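Local structure of putative uncharacterized protein (Caulobacter crescentus, 4KWY) at residues Trp76-Ala81 / Ala85-Gly90; Ser8-Ile13 / Thr132-Lys137; Thr15-Gly20 / Leu25-Leu30; Asp31-His36 / Lys125-Leu130. The protein is a putative lipoprotein of the LptE family that probably helps assemble lipopolysaccharide in the outer membrane. All coordinates share one frame; numbering follows the deposited sequence.

Interaction 1 (Trp76-Ala81 / Ala85-Gly90)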
loop_
_atom_site.group_PDB
_atom_site.type_symbol
_atom_site.label_atom_id
_atom_site.label_comp_id
_atom_site.label_asym_id
_atom_site.label_seq_id
_atom_site.Cartn_x
_atom_site.Cartn_y
_atom_site.Cartn_z
ATOM N N TRP A 76 0.379 -8.431 4.654
ATOM C CA TRP A 76 1.334 -7.640 5.414
ATOM C C TRP A 76 1.405 -8.057 6.895
ATOM O O TRP A 76 0.412 -8.501 7.471
ATOM C CB TRP A 76 1.032 -6.141 5.259
ATOM C CG TRP A 76 -0.384 -5.756 5.529
ATOM C CD1 TRP A 76 -1.409 -5.676 4.627
ATOM C CD2 TRP A 76 -0.928 -5.368 6.793
ATOM N NE1 TRP A 76 -2.561 -5.256 5.253
ATOM C CE2 TRP A 76 -2.296 -5.059 6.585
ATOM C CE3 TRP A 76 -0.388 -5.258 8.091
ATOM C CZ2 TRP A 76 -3.135 -4.646 7.624
ATOM C CZ3 TRP A 76 -1.207 -4.803 9.114
ATOM C CH2 TRP A 76 -2.570 -4.518 8.881
ATOM N N ARG A 77 2.603 -7.888 7.492
ATOM C CA ARG A 77 2.946 -8.193 8.896
ATOM C C ARG A 77 3.518 -6.975 9.589
ATOM O O ARG A 77 4.420 -6.336 9.042
ATOM C CB ARG A 77 4.002 -9.312 8.977
ATOM C CG ARG A 77 3.568 -10.610 8.415
ATOM C CD ARG A 77 4.651 -11.647 8.507
ATOM N NE ARG A 77 4.529 -12.541 7.351
ATOM C CZ ARG A 77 3.859 -13.690 7.350
ATOM N NH1 ARG A 77 3.316 -14.153 8.470
ATOM N NH2 ARG A 77 3.774 -14.415 6.240
ATOM N N LEU A 78 3.074 -6.703 10.820
ATOM C CA LEU A 78 3.608 -5.605 11.623
ATOM C C LEU A 78 4.473 -6.208 12.705
ATOM O O LEU A 78 3.997 -7.047 13.474
ATOM C CB LEU A 78 2.491 -4.715 12.206
ATOM C CG LEU A 78 2.965 -3.417 12.904
ATOM C CD1 LEU A 78 3.420 -2.358 11.876
ATOM C CD2 LEU A 78 1.884 -2.847 13.765
ATOM N N LEU A 79 5.759 -5.858 12.721
ATOM C CA LEU A 79 6.640 -6.435 13.733
ATOM C C LEU A 79 7.110 -5.416 14.743
ATOM O O LEU A 79 7.190 -4.219 14.451
ATOM C CB LEU A 79 7.891 -7.112 13.119
ATOM C CG LEU A 79 7.759 -7.931 11.851
ATOM C CD1 LEU A 79 9.080 -8.444 11.453
ATOM C CD2 LEU A 79 6.784 -9.088 12.013
ATOM N N ASP A 80 7.483 -5.909 15.912
ATOM C CA ASP A 80 8.172 -5.097 16.898
ATOM C C ASP A 80 9.608 -4.954 16.341
ATOM O O ASP A 80 10.275 -5.973 16.103
ATOM C CB ASP A 80 8.125 -5.755 18.288
ATOM C CG ASP A 80 8.670 -4.889 19.418
ATOM O OD1 ASP A 80 9.816 -4.399 19.297
ATOM O OD2 ASP A 80 7.968 -4.739 20.439
ATOM N N ALA A 81 10.066 -3.706 16.089
ATOM C CA ALA A 81 11.380 -3.418 15.503
ATOM C C ALA A 81 12.538 -3.848 16.383
ATOM O O ALA A 81 13.662 -3.936 15.888
ATOM C CB ALA A 81 11.505 -1.939 15.186
ATOM N N ALA A 85 9.049 -9.732 16.810
ATOM C CA ALA A 85 7.801 -10.439 17.066
ATOM C C ALA A 85 6.702 -9.792 16.241
ATOM O O ALA A 85 6.625 -8.561 16.161
ATOM C CB ALA A 85 7.457 -10.417 18.555
ATOM N N GLU A 86 5.872 -10.626 15.615
ATOM C CA GLU A 86 4.727 -10.192 14.840
ATOM C C GLU A 86 3.647 -9.768 15.832
ATOM O O GLU A 86 3.218 -10.577 16.660
ATOM C CB GLU A 86 4.293 -11.319 13.910
ATOM C CG GLU A 86 3.258 -10.920 12.872
ATOM C CD GLU A 86 2.506 -12.138 12.369
ATOM O OE1 GLU A 86 3.120 -12.965 11.657
ATOM O OE2 GLU A 86 1.340 -12.328 12.788
ATOM N N VAL A 87 3.278 -8.473 15.808
ATOM C CA VAL A 87 2.337 -7.900 16.776
ATOM C C VAL A 87 0.962 -7.670 16.171
ATOM O O VAL A 87 -0.015 -7.479 16.922
ATOM C CB VAL A 87 2.880 -6.602 17.443
ATOM C CG1 VAL A 87 4.067 -6.914 18.342
ATOM C CG2 VAL A 87 3.223 -5.516 16.428
ATOM N N HIS A 88 0.884 -7.720 14.824
ATOM C CA HIS A 88 -0.326 -7.518 14.027
ATOM C C HIS A 88 -0.059 -7.897 12.581
ATOM O O HIS A 88 1.066 -7.766 12.096
ATOM C CB HIS A 88 -0.784 -6.043 14.127
ATOM C CG HIS A 88 -2.157 -5.761 13.587
ATOM N ND1 HIS A 88 -3.245 -6.570 13.899
ATOM C CD2 HIS A 88 -2.588 -4.732 12.818
ATOM C CE1 HIS A 88 -4.278 -6.044 13.262
ATOM N NE2 HIS A 88 -3.936 -4.930 12.608
ATOM N N LYS A 89 -1.090 -8.359 11.888
ATOM C CA LYS A 89 -0.997 -8.687 10.463
ATOM C C LYS A 89 -2.337 -8.360 9.725
ATOM O O LYS A 89 -3.322 -7.915 10.346
ATOM C CB LYS A 89 -0.530 -10.148 10.254
ATOM C CG LYS A 89 -1.553 -11.262 10.388
ATOM C CD LYS A 89 -0.856 -12.567 10.028
ATOM C CE LYS A 89 -1.767 -13.763 9.902
ATOM N NZ LYS A 89 -1.002 -15.019 9.624
ATOM N N GLY A 90 -2.327 -8.525 8.407
ATOM C CA GLY A 90 -3.495 -8.275 7.584
ATOM C C GLY A 90 -3.324 -8.702 6.145
ATOM O O GLY A 90 -2.239 -9.125 5.712
#
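Trp76 lies across from Gly90 in an antiparallel hairpin that carries a classic beta bulge, where Val87 and His88 both face Leu78. Followed outward from CB, the indole turns back over the partner strand because CG sits between the backbone N and carbonyl carbon (chi1 51°). CD1 passes 3.7 Å from Gly90 O, and NE1 donates to Thr92 OG1 further along that strand. CE2 and CZ2 lie over the backbone, CZ2 being 3.6 Å from Gly90 CA, which sits over the face of the six-membered ring in a CH-pi contact. A side chain at Gly90 would run into Trp76 CZ2. CZ3 continues over Lys89 C, and CH2 ends beside His88 CD2 at 3.9 Å; Trp76 and His88 form an offset edge-to-face pair, the tryptophan edge turned toward the imidazole face and the ring planes 72° apart. Asp129 from helix 104-135 holds His88 NE2. On the other side of the sheet, Glu86 OE1 meets Arg77 NH1 at the guanidinium edge, a salt bridge whose hydrogen bond, at 3.4 Å, is weak. At the bulge, Leu78 O takes the Val87 N-H at 2.8 Å and, much more weakly, the His88 N-H at 3.5 Å.

Interaction 2 (Ser8-Ile13 / Thr132-Lys137); sequences SGLSSI and TWLAGK
Gly9 O accepts a hydrogen bond from Ser12 N at 3.1 Å, while the carbon of the same carbonyl group, Gly9 C, rests 3.6 Å from Leu134 CD1. Ser12 OG also turns toward Gly9 O, though its modelled separation is too short to be trusted in detail. The next bond, from Ile13 N to Leu10 O, closes a type I turn that brings the chain out of helix 5-10 and into strand 13-17. The side chains that meet across the contact are all apolar, and one branch does most of the work. Leu134 CD1 enters between the backbone and the side chains of the turn, coming 3.5 Å from Leu10 N and 3.6 Å from Leu10 CD2. Ile13 reaches it from the strand side, tip to tip, with 4.1 Å between Ile13 CD1 and Leu134 CD1. The second branch, Leu134 CD2, lies over Gly9 CA at 4.1 Å, an approach that the missing side chain of Gly9 makes possible. With CG opposite its carbonyl carbon (chi1 -83°), Leu134 directs both methyls at this one turn. The contact thus joins the first helix of the chain to the C-terminal end of the last: Leu130 of helix 104-135 and Leu34 of helix 21-34 continue the apolar surface around Leu10 and Ile13, and Tyr44 of strand 44-50 touches both Ile13 and Leu134.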
loop_
_atom_site.group_PDB
_atom_site.type_symbol
_atom_site.label_atom_id
_atom_site.label_comp_id
_atom_site.label_asym_id
_atom_site.label_seq_id
_atom_site.Cartn_x
_atom_site.Cartn_y
_atom_site.Cartn_z
ATOM N N SER A 8 1.634 9.882 16.382
ATOM C CA SER A 8 3.037 9.741 16.806
ATOM C C SER A 8 3.470 8.265 16.680
ATOM O O SER A 8 4.635 7.980 16.382
ATOM C CB SER A 8 3.206 10.230 18.244
ATOM O OG SER A 8 4.430 9.829 18.838
ATOM N N GLY A 9 2.521 7.360 16.927
ATOM C CA GLY A 9 2.701 5.921 16.827
ATOM C C GLY A 9 2.753 5.478 15.379
ATOM O O GLY A 9 3.578 4.636 15.016
ATOM N N LEU A 10 1.880 6.057 14.537
ATOM C CA LEU A 10 1.822 5.731 13.115
ATOM C C LEU A 10 3.115 6.136 12.414
ATOM O O LEU A 10 3.636 5.364 11.607
ATOM C CB LEU A 10 0.613 6.384 12.415
ATOM C CG LEU A 10 -0.758 5.771 12.669
ATOM C CD1 LEU A 10 -1.845 6.746 12.306
ATOM C CD2 LEU A 10 -0.938 4.452 11.933
ATOM N N SER A 11 3.667 7.314 12.761
ATOM C CA SER A 11 4.902 7.779 12.146
ATOM C C SER A 11 6.114 7.015 12.694
ATOM O O SER A 11 7.195 7.149 12.119
ATOM C CB SER A 11 5.065 9.292 12.291
ATOM O OG SER A 11 5.006 9.733 13.637
ATOM N N SER A 12 5.931 6.166 13.755
ATOM C CA SER A 12 7.012 5.314 14.292
ATOM C C SER A 12 7.115 3.994 13.488
ATOM O O SER A 12 8.050 3.223 13.696
ATOM C CB SER A 12 6.816 5.029 15.781
ATOM O OG SER A 12 5.781 4.086 16.017
ATOM N N ILE A 13 6.165 3.752 12.555
ATOM C CA ILE A 13 6.122 2.547 11.715
ATOM C C ILE A 13 6.979 2.740 10.444
ATOM O O ILE A 13 6.700 3.602 9.600
ATOM C CB ILE A 13 4.674 2.113 11.359
ATOM C CG1 ILE A 13 3.825 1.819 12.612
ATOM C CG2 ILE A 13 4.687 0.917 10.432
ATOM C CD1 ILE A 13 2.285 1.671 12.346
ATOM N N THR A 132 -6.432 1.986 14.012
ATOM C CA THR A 132 -7.429 1.293 14.833
ATOM C C THR A 132 -6.699 0.432 15.865
ATOM O O THR A 132 -7.111 0.365 17.018
ATOM C CB THR A 132 -8.369 0.466 13.915
ATOM O OG1 THR A 132 -8.995 1.348 12.977
ATOM C CG2 THR A 132 -9.457 -0.297 14.688
ATOM N N TRP A 133 -5.605 -0.200 15.450
ATOM C CA TRP A 133 -4.780 -1.070 16.297
ATOM C C TRP A 133 -4.000 -0.236 17.373
ATOM O O TRP A 133 -4.064 -0.567 18.559
ATOM C CB TRP A 133 -3.858 -1.906 15.396
ATOM C CG TRP A 133 -3.085 -2.944 16.133
ATOM C CD1 TRP A 133 -3.520 -4.177 16.524
ATOM C CD2 TRP A 133 -1.723 -2.845 16.548
ATOM N NE1 TRP A 133 -2.510 -4.849 17.173
ATOM C CE2 TRP A 133 -1.397 -4.051 17.209
ATOM C CE3 TRP A 133 -0.756 -1.826 16.474
ATOM C CZ2 TRP A 133 -0.138 -4.274 17.770
ATOM C CZ3 TRP A 133 0.492 -2.048 17.033
ATOM C CH2 TRP A 133 0.789 -3.258 17.668
ATOM N N LEU A 134 -3.344 0.873 16.951
ATOM C CA LEU A 134 -2.615 1.838 17.786
ATOM C C LEU A 134 -3.548 2.673 18.702
ATOM O O LEU A 134 -3.080 3.228 19.704
ATOM C CB LEU A 134 -1.819 2.814 16.912
ATOM C CG LEU A 134 -0.456 2.393 16.392
ATOM C CD1 LEU A 134 -0.056 3.283 15.257
ATOM C CD2 LEU A 134 0.624 2.431 17.496
ATOM N N ALA A 135 -4.844 2.822 18.318
ATOM C CA ALA A 135 -5.847 3.539 19.117
ATOM C C ALA A 135 -6.195 2.737 20.368
ATOM O O ALA A 135 -6.520 3.337 21.403
ATOM C CB ALA A 135 -7.099 3.823 18.300
ATOM N N GLY A 136 -6.099 1.405 20.270
ATOM C CA GLY A 136 -6.319 0.505 21.395
ATOM C C GLY A 136 -5.326 0.777 22.516
ATOM O O GLY A 136 -5.675 0.684 23.691
ATOM N N LYS A 137 -4.102 1.196 22.122
ATOM C CA LYS A 137 -2.898 1.559 22.875
ATOM C C LYS A 137 -3.033 2.863 23.683
ATOM O O LYS A 137 -2.230 3.106 24.583
ATOM C CB LYS A 137 -1.767 1.758 21.846
ATOM C CG LYS A 137 -0.486 1.040 22.140
ATOM C CD LYS A 137 -0.166 0.056 21.049
ATOM C CE LYS A 137 1.094 -0.672 21.428
ATOM N NZ LYS A 137 1.354 -1.873 20.597
#

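Interaction 3 (Thr15-Gly20 / Leu25-Leu30); sequences TVAAEG and LLREQL
Arg27 lays its aliphatic stem along Thr15 and carries its guanidinium on to Ala17. CG leaves the helix anti to the backbone N (chi1 -168°) and stands 3.6 Å from Thr15 O and 3.9 Å from Thr15 CG2, the two side chains lying alongside and pointing opposite ways. A bend at chi3 (-46°) then swings the charged end along the strand, so that NE lies 3.8 Å from Ala17 CB and NH2 is 4.0 Å from Ala17 O. The methyl of Ala17 approaches the guanidinium obliquely, whereas Thr15 O is near its plane, at an edge, without bonding to it. Deeper in, Thr15 CG2 meets Leu30 CD1 at 3.8 Å, with Leu30 set roughly perpendicular to Thr15; both also pack on Leu48 of the adjacent strand. Strand 15-17 and helix 25-30 run almost exactly antiparallel, at 174° with axes 8.4 Å apart, as the first strand and helix of a beta-alpha-beta unit completed by strand 44-50. An alanine in place of Arg27 is likely to take away part of the cover of Thr15 CG2 and of the Ala17 methyl, since the stem would be gone. The chemistry is mixed: carbon-to-carbon contact inside, and outside a cation near backbone carbonyls with which it forms no direct bond, so Arg27 probably contributes here more through its methylenes than through its charge.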
loop_
_atom_site.group_PDB
_atom_site.type_symbol
_atom_site.label_atom_id
_atom_site.label_comp_id
_atom_site.label_asym_id
_atom_site.label_seq_id
_atom_site.Cartn_x
_atom_site.Cartn_y
_atom_site.Cartn_z
ATOM N N THR A 15 8.024 1.194 6.980
ATOM C CA THR A 15 7.480 0.313 5.950
ATOM C C THR A 15 8.617 -0.266 5.130
ATOM O O THR A 15 9.504 0.457 4.676
ATOM C CB THR A 15 6.429 1.063 5.139
ATOM O OG1 THR A 15 5.591 1.738 6.072
ATOM C CG2 THR A 15 5.563 0.139 4.289
ATOM N N VAL A 16 8.616 -1.597 5.036
ATOM C CA VAL A 16 9.599 -2.448 4.351
ATOM C C VAL A 16 8.889 -3.185 3.201
ATOM O O VAL A 16 7.851 -3.828 3.389
ATOM C CB VAL A 16 10.308 -3.470 5.311
ATOM C CG1 VAL A 16 11.504 -4.133 4.642
ATOM C CG2 VAL A 16 10.733 -2.829 6.625
ATOM N N ALA A 17 9.479 -3.113 2.032
ATOM C CA ALA A 17 8.974 -3.819 0.877
ATOM C C ALA A 17 10.129 -4.395 0.083
ATOM O O ALA A 17 11.215 -3.793 -0.005
ATOM C CB ALA A 17 8.135 -2.890 0.007
ATOM N N ALA A 18 9.894 -5.572 -0.488
ATOM C CA ALA A 18 10.852 -6.200 -1.367
ATOM C C ALA A 18 10.769 -5.533 -2.752
ATOM O O ALA A 18 9.784 -4.843 -3.045
ATOM C CB ALA A 18 10.564 -7.691 -1.465
ATOM N N GLU A 19 11.812 -5.721 -3.585
ATOM C CA GLU A 19 11.894 -5.211 -4.953
ATOM C C GLU A 19 10.585 -5.441 -5.731
ATOM O O GLU A 19 10.103 -6.580 -5.806
ATOM C CB GLU A 19 13.047 -5.905 -5.692
ATOM C CG GLU A 19 14.415 -5.293 -5.443
ATOM C CD GLU A 19 15.461 -5.651 -6.488
ATOM O OE1 GLU A 19 15.154 -5.572 -7.702
ATOM O OE2 GLU A 19 16.601 -5.987 -6.089
ATOM N N GLY A 20 10.018 -4.365 -6.270
ATOM C CA GLY A 20 8.786 -4.437 -7.038
ATOM C C GLY A 20 8.103 -3.099 -7.179
ATOM O O GLY A 20 8.193 -2.277 -6.269
ATOM N N LEU A 25 5.446 1.571 -4.822
ATOM C CA LEU A 25 4.320 2.510 -4.809
ATOM C C LEU A 25 3.570 2.469 -3.472
ATOM O O LEU A 25 3.276 3.524 -2.916
ATOM C CB LEU A 25 3.345 2.252 -5.972
ATOM C CG LEU A 25 3.811 2.581 -7.409
ATOM C CD1 LEU A 25 2.740 2.202 -8.418
ATOM C CD2 LEU A 25 4.147 4.070 -7.587
ATOM N N LEU A 26 3.280 1.264 -2.949
ATOM C CA LEU A 26 2.568 1.119 -1.679
ATOM C C LEU A 26 3.391 1.678 -0.537
ATOM O O LEU A 26 2.836 2.387 0.285
ATOM C CB LEU A 26 2.144 -0.348 -1.399
ATOM C CG LEU A 26 1.323 -0.603 -0.112
ATOM C CD1 LEU A 26 0.144 0.325 0.003
ATOM C CD2 LEU A 26 0.860 -1.989 -0.032
ATOM N N ARG A 27 4.699 1.385 -0.489
ATOM C CA ARG A 27 5.610 1.877 0.561
ATOM C C ARG A 27 5.644 3.413 0.566
ATOM O O ARG A 27 5.517 4.024 1.630
ATOM C CB ARG A 27 7.023 1.306 0.356
ATOM C CG ARG A 27 7.979 1.503 1.541
ATOM C CD ARG A 27 9.461 1.564 1.160
ATOM N NE ARG A 27 9.892 0.511 0.228
ATOM C CZ ARG A 27 10.308 0.725 -1.026
ATOM N NH1 ARG A 27 10.364 1.960 -1.516
ATOM N NH2 ARG A 27 10.655 -0.298 -1.800
ATOM N N GLU A 28 5.780 4.019 -0.634
ATOM C CA GLU A 28 5.799 5.461 -0.876
ATOM C C GLU A 28 4.504 6.073 -0.356
ATOM O O GLU A 28 4.562 7.061 0.371
ATOM C CB GLU A 28 5.967 5.735 -2.384
ATOM C CG GLU A 28 6.513 7.109 -2.737
ATOM C CD GLU A 28 6.589 7.431 -4.221
ATOM O OE1 GLU A 28 5.625 7.117 -4.960
ATOM O OE2 GLU A 28 7.597 8.048 -4.634
ATOM N N GLN A 29 3.349 5.444 -0.662
ATOM C CA GLN A 29 2.030 5.890 -0.223
ATOM C C GLN A 29 1.858 5.769 1.274
ATOM O O GLN A 29 1.244 6.643 1.872
ATOM C CB GLN A 29 0.919 5.100 -0.939
ATOM C CG GLN A 29 0.567 5.613 -2.341
ATOM C CD GLN A 29 0.218 7.076 -2.342
ATOM O OE1 GLN A 29 -0.654 7.532 -1.604
ATOM N NE2 GLN A 29 0.981 7.858 -3.077
ATOM N N LEU A 30 2.355 4.677 1.872
ATOM C CA LEU A 30 2.266 4.438 3.309
ATOM C C LEU A 30 3.208 5.384 4.073
ATOM O O LEU A 30 2.799 5.897 5.101
ATOM C CB LEU A 30 2.569 2.969 3.651
ATOM C CG LEU A 30 1.408 1.991 3.534
ATOM C CD1 LEU A 30 1.899 0.588 3.517
ATOM C CD2 LEU A 30 0.440 2.134 4.690
#

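Interaction 4 (Asp31-His36 / Lys125-Leu130)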
loop_
_atom_site.group_PDB
_atom_site.type_symbol
_atom_site.label_atom_id
_atom_site.label_comp_id
_atom_site.label_asym_id
_atom_site.label_seq_id
_atom_site.Cartn_x
_atom_site.Cartn_y
_atom_site.Cartn_z
ATOM N N ASP A 31 4.433 5.664 3.557
ATOM C CA ASP A 31 5.369 6.614 4.204
ATOM C C ASP A 31 4.731 8.002 4.287
ATOM O O ASP A 31 4.957 8.721 5.256
ATOM C CB ASP A 31 6.733 6.685 3.477
ATOM C CG ASP A 31 7.698 5.542 3.777
ATOM O OD1 ASP A 31 7.538 4.888 4.840
ATOM O OD2 ASP A 31 8.639 5.326 2.968
ATOM N N ASP A 32 3.888 8.339 3.296
ATOM C CA ASP A 32 3.123 9.585 3.221
ATOM C C ASP A 32 1.945 9.574 4.206
ATOM O O ASP A 32 1.833 10.485 5.028
ATOM C CB ASP A 32 2.611 9.793 1.786
ATOM C CG ASP A 32 3.495 10.642 0.892
ATOM O OD1 ASP A 32 4.740 10.613 1.075
ATOM O OD2 ASP A 32 2.951 11.298 -0.025
ATOM N N ALA A 33 1.081 8.548 4.121
ATOM C CA ALA A 33 -0.088 8.351 4.979
ATOM C C ALA A 33 0.301 8.188 6.476
ATOM O O ALA A 33 -0.375 8.737 7.346
ATOM C CB ALA A 33 -0.877 7.139 4.500
ATOM N N LEU A 34 1.388 7.456 6.764
ATOM C CA LEU A 34 1.873 7.226 8.128
ATOM C C LEU A 34 2.718 8.400 8.649
ATOM O O LEU A 34 2.862 8.529 9.862
ATOM C CB LEU A 34 2.684 5.911 8.232
ATOM C CG LEU A 34 1.952 4.586 7.912
ATOM C CD1 LEU A 34 2.915 3.419 7.889
ATOM C CD2 LEU A 34 0.816 4.311 8.873
ATOM N N ALA A 35 3.250 9.264 7.744
ATOM C CA ALA A 35 4.111 10.432 8.047
ATOM C C ALA A 35 5.474 10.011 8.655
ATOM O O ALA A 35 6.091 10.778 9.413
ATOM C CB ALA A 35 3.397 11.427 8.963
ATOM N N HIS A 36 5.958 8.806 8.280
ATOM C CA HIS A 36 7.243 8.314 8.742
ATOM C C HIS A 36 8.360 8.988 7.941
ATOM O O HIS A 36 8.494 8.761 6.736
ATOM C CB HIS A 36 7.359 6.774 8.691
ATOM C CG HIS A 36 8.712 6.272 9.143
ATOM N ND1 HIS A 36 9.099 6.332 10.475
ATOM C CD2 HIS A 36 9.747 5.788 8.415
ATOM C CE1 HIS A 36 10.336 5.864 10.516
ATOM N NE2 HIS A 36 10.773 5.531 9.303
ATOM N N LYS A 125 -6.442 1.917 3.404
ATOM C CA LYS A 125 -7.057 0.767 4.098
ATOM C C LYS A 125 -6.148 0.205 5.219
ATOM O O LYS A 125 -6.642 -0.097 6.295
ATOM C CB LYS A 125 -7.389 -0.343 3.089
ATOM C CG LYS A 125 -8.672 -0.112 2.330
ATOM C CD LYS A 125 -8.833 -1.125 1.241
ATOM C CE LYS A 125 -10.040 -1.996 1.459
ATOM N NZ LYS A 125 -10.301 -2.873 0.282
ATOM N N ILE A 126 -4.841 0.061 4.953
ATOM C CA ILE A 126 -3.848 -0.420 5.912
ATOM C C ILE A 126 -3.662 0.622 7.078
ATOM O O ILE A 126 -3.628 0.227 8.249
ATOM C CB ILE A 126 -2.507 -0.728 5.181
ATOM C CG1 ILE A 126 -2.668 -1.901 4.202
ATOM C CG2 ILE A 126 -1.357 -0.999 6.201
ATOM C CD1 ILE A 126 -1.449 -2.104 3.274
ATOM N N GLN A 127 -3.558 1.944 6.731
ATOM C CA GLN A 127 -3.351 3.067 7.659
ATOM C C GLN A 127 -4.476 3.145 8.637
ATOM O O GLN A 127 -4.219 3.414 9.794
ATOM C CB GLN A 127 -3.217 4.401 6.900
ATOM C CG GLN A 127 -2.802 5.601 7.760
ATOM C CD GLN A 127 -3.889 6.645 7.851
ATOM O OE1 GLN A 127 -4.164 7.380 6.897
ATOM N NE2 GLN A 127 -4.528 6.737 9.005
ATOM N N LEU A 128 -5.712 2.923 8.179
ATOM C CA LEU A 128 -6.928 2.916 8.984
ATOM C C LEU A 128 -6.911 1.702 9.911
ATOM O O LEU A 128 -7.229 1.834 11.083
ATOM C CB LEU A 128 -8.170 2.915 8.053
ATOM C CG LEU A 128 -9.517 2.477 8.670
ATOM C CD1 LEU A 128 -10.135 3.586 9.515
ATOM C CD2 LEU A 128 -10.493 1.980 7.619
ATOM N N ASP A 129 -6.499 0.540 9.394
ATOM C CA ASP A 129 -6.380 -0.714 10.148
ATOM C C ASP A 129 -5.300 -0.600 11.277
ATOM O O ASP A 129 -5.549 -1.015 12.413
ATOM C CB ASP A 129 -6.051 -1.844 9.176
ATOM C CG ASP A 129 -6.105 -3.231 9.749
ATOM O OD1 ASP A 129 -5.244 -3.552 10.595
ATOM O OD2 ASP A 129 -6.949 -4.026 9.285
ATOM N N LEU A 130 -4.153 0.013 10.967
ATOM C CA LEU A 130 -3.061 0.240 11.915
ATOM C C LEU A 130 -3.429 1.311 12.949
ATOM O O LEU A 130 -3.037 1.181 14.117
ATOM C CB LEU A 130 -1.784 0.667 11.199
ATOM C CG LEU A 130 -1.088 -0.327 10.295
ATOM C CD1 LEU A 130 -0.028 0.376 9.513
ATOM C CD2 LEU A 130 -0.436 -1.448 11.062
#
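The carboxamide of Gln127 is the one flat side-chain group in this contact, and it is approached by Ala33. Ala33 O stands above the amide plane and off to one side, 4.1 Å from Gln127 CD, while the Ala33 methyl comes beside the oxygen end, CB lying 4.1 Å from Gln127 OE1. Ala33 O and Gln127 OE1 are both acceptors, and at 4.0 Å they pass each other without bonding. The stem also meets carbon. With chi1 at -172° the Gln127 stem extends away from its own N, toward the neighbouring helix, where CG is 4.0 Å from Leu34 CD2; the bend at chi2 then turns the amide toward Ala33. The same Leu34 methyl also reaches Leu130 CD1 at 4.1 Å, one leucine lying nearly square across the other. Leu34 CD2 is therefore shared by successive turns of the other helix. A serine in place of Gln127 would probably leave a gap beside Ala33 and strip the Leu34 methyl of one of its two neighbours across the contact. Around Leu34 and Leu130, Leu10 and Ile13 extend the apolar layer, and Leu130 also rests on Trp76 and Leu78 of strand 67-80. This is the layered alpha/beta arrangement of the LptE family, in which two helices lie side by side over one face of a mixed sheet.

Overall arrangement
Interactions 1, 2 and 4 cluster toward the end of the molecule that holds helix 5-10 and the end of helix 104-135, with centres 9 to 14 Å apart. Interaction 3 lies nearer the middle of the chain, about 19 Å from interaction 2, centre to centre, but only about 12 Å from interaction 4, which it touches. Helix 104-135 serves both interactions 2 and 4, helix 21-34 both interactions 3 and 4, and interactions 1 and 3 reach the same sheet. Along the sequence, interaction 2 closes the widest loop, with the other three nested inside it; interaction 4 encloses interaction 1, and interaction 3 closes before interaction 4 opens. The short-range hairpin and beta-alpha-beta contacts are thus bound into one domain by the two longer closures.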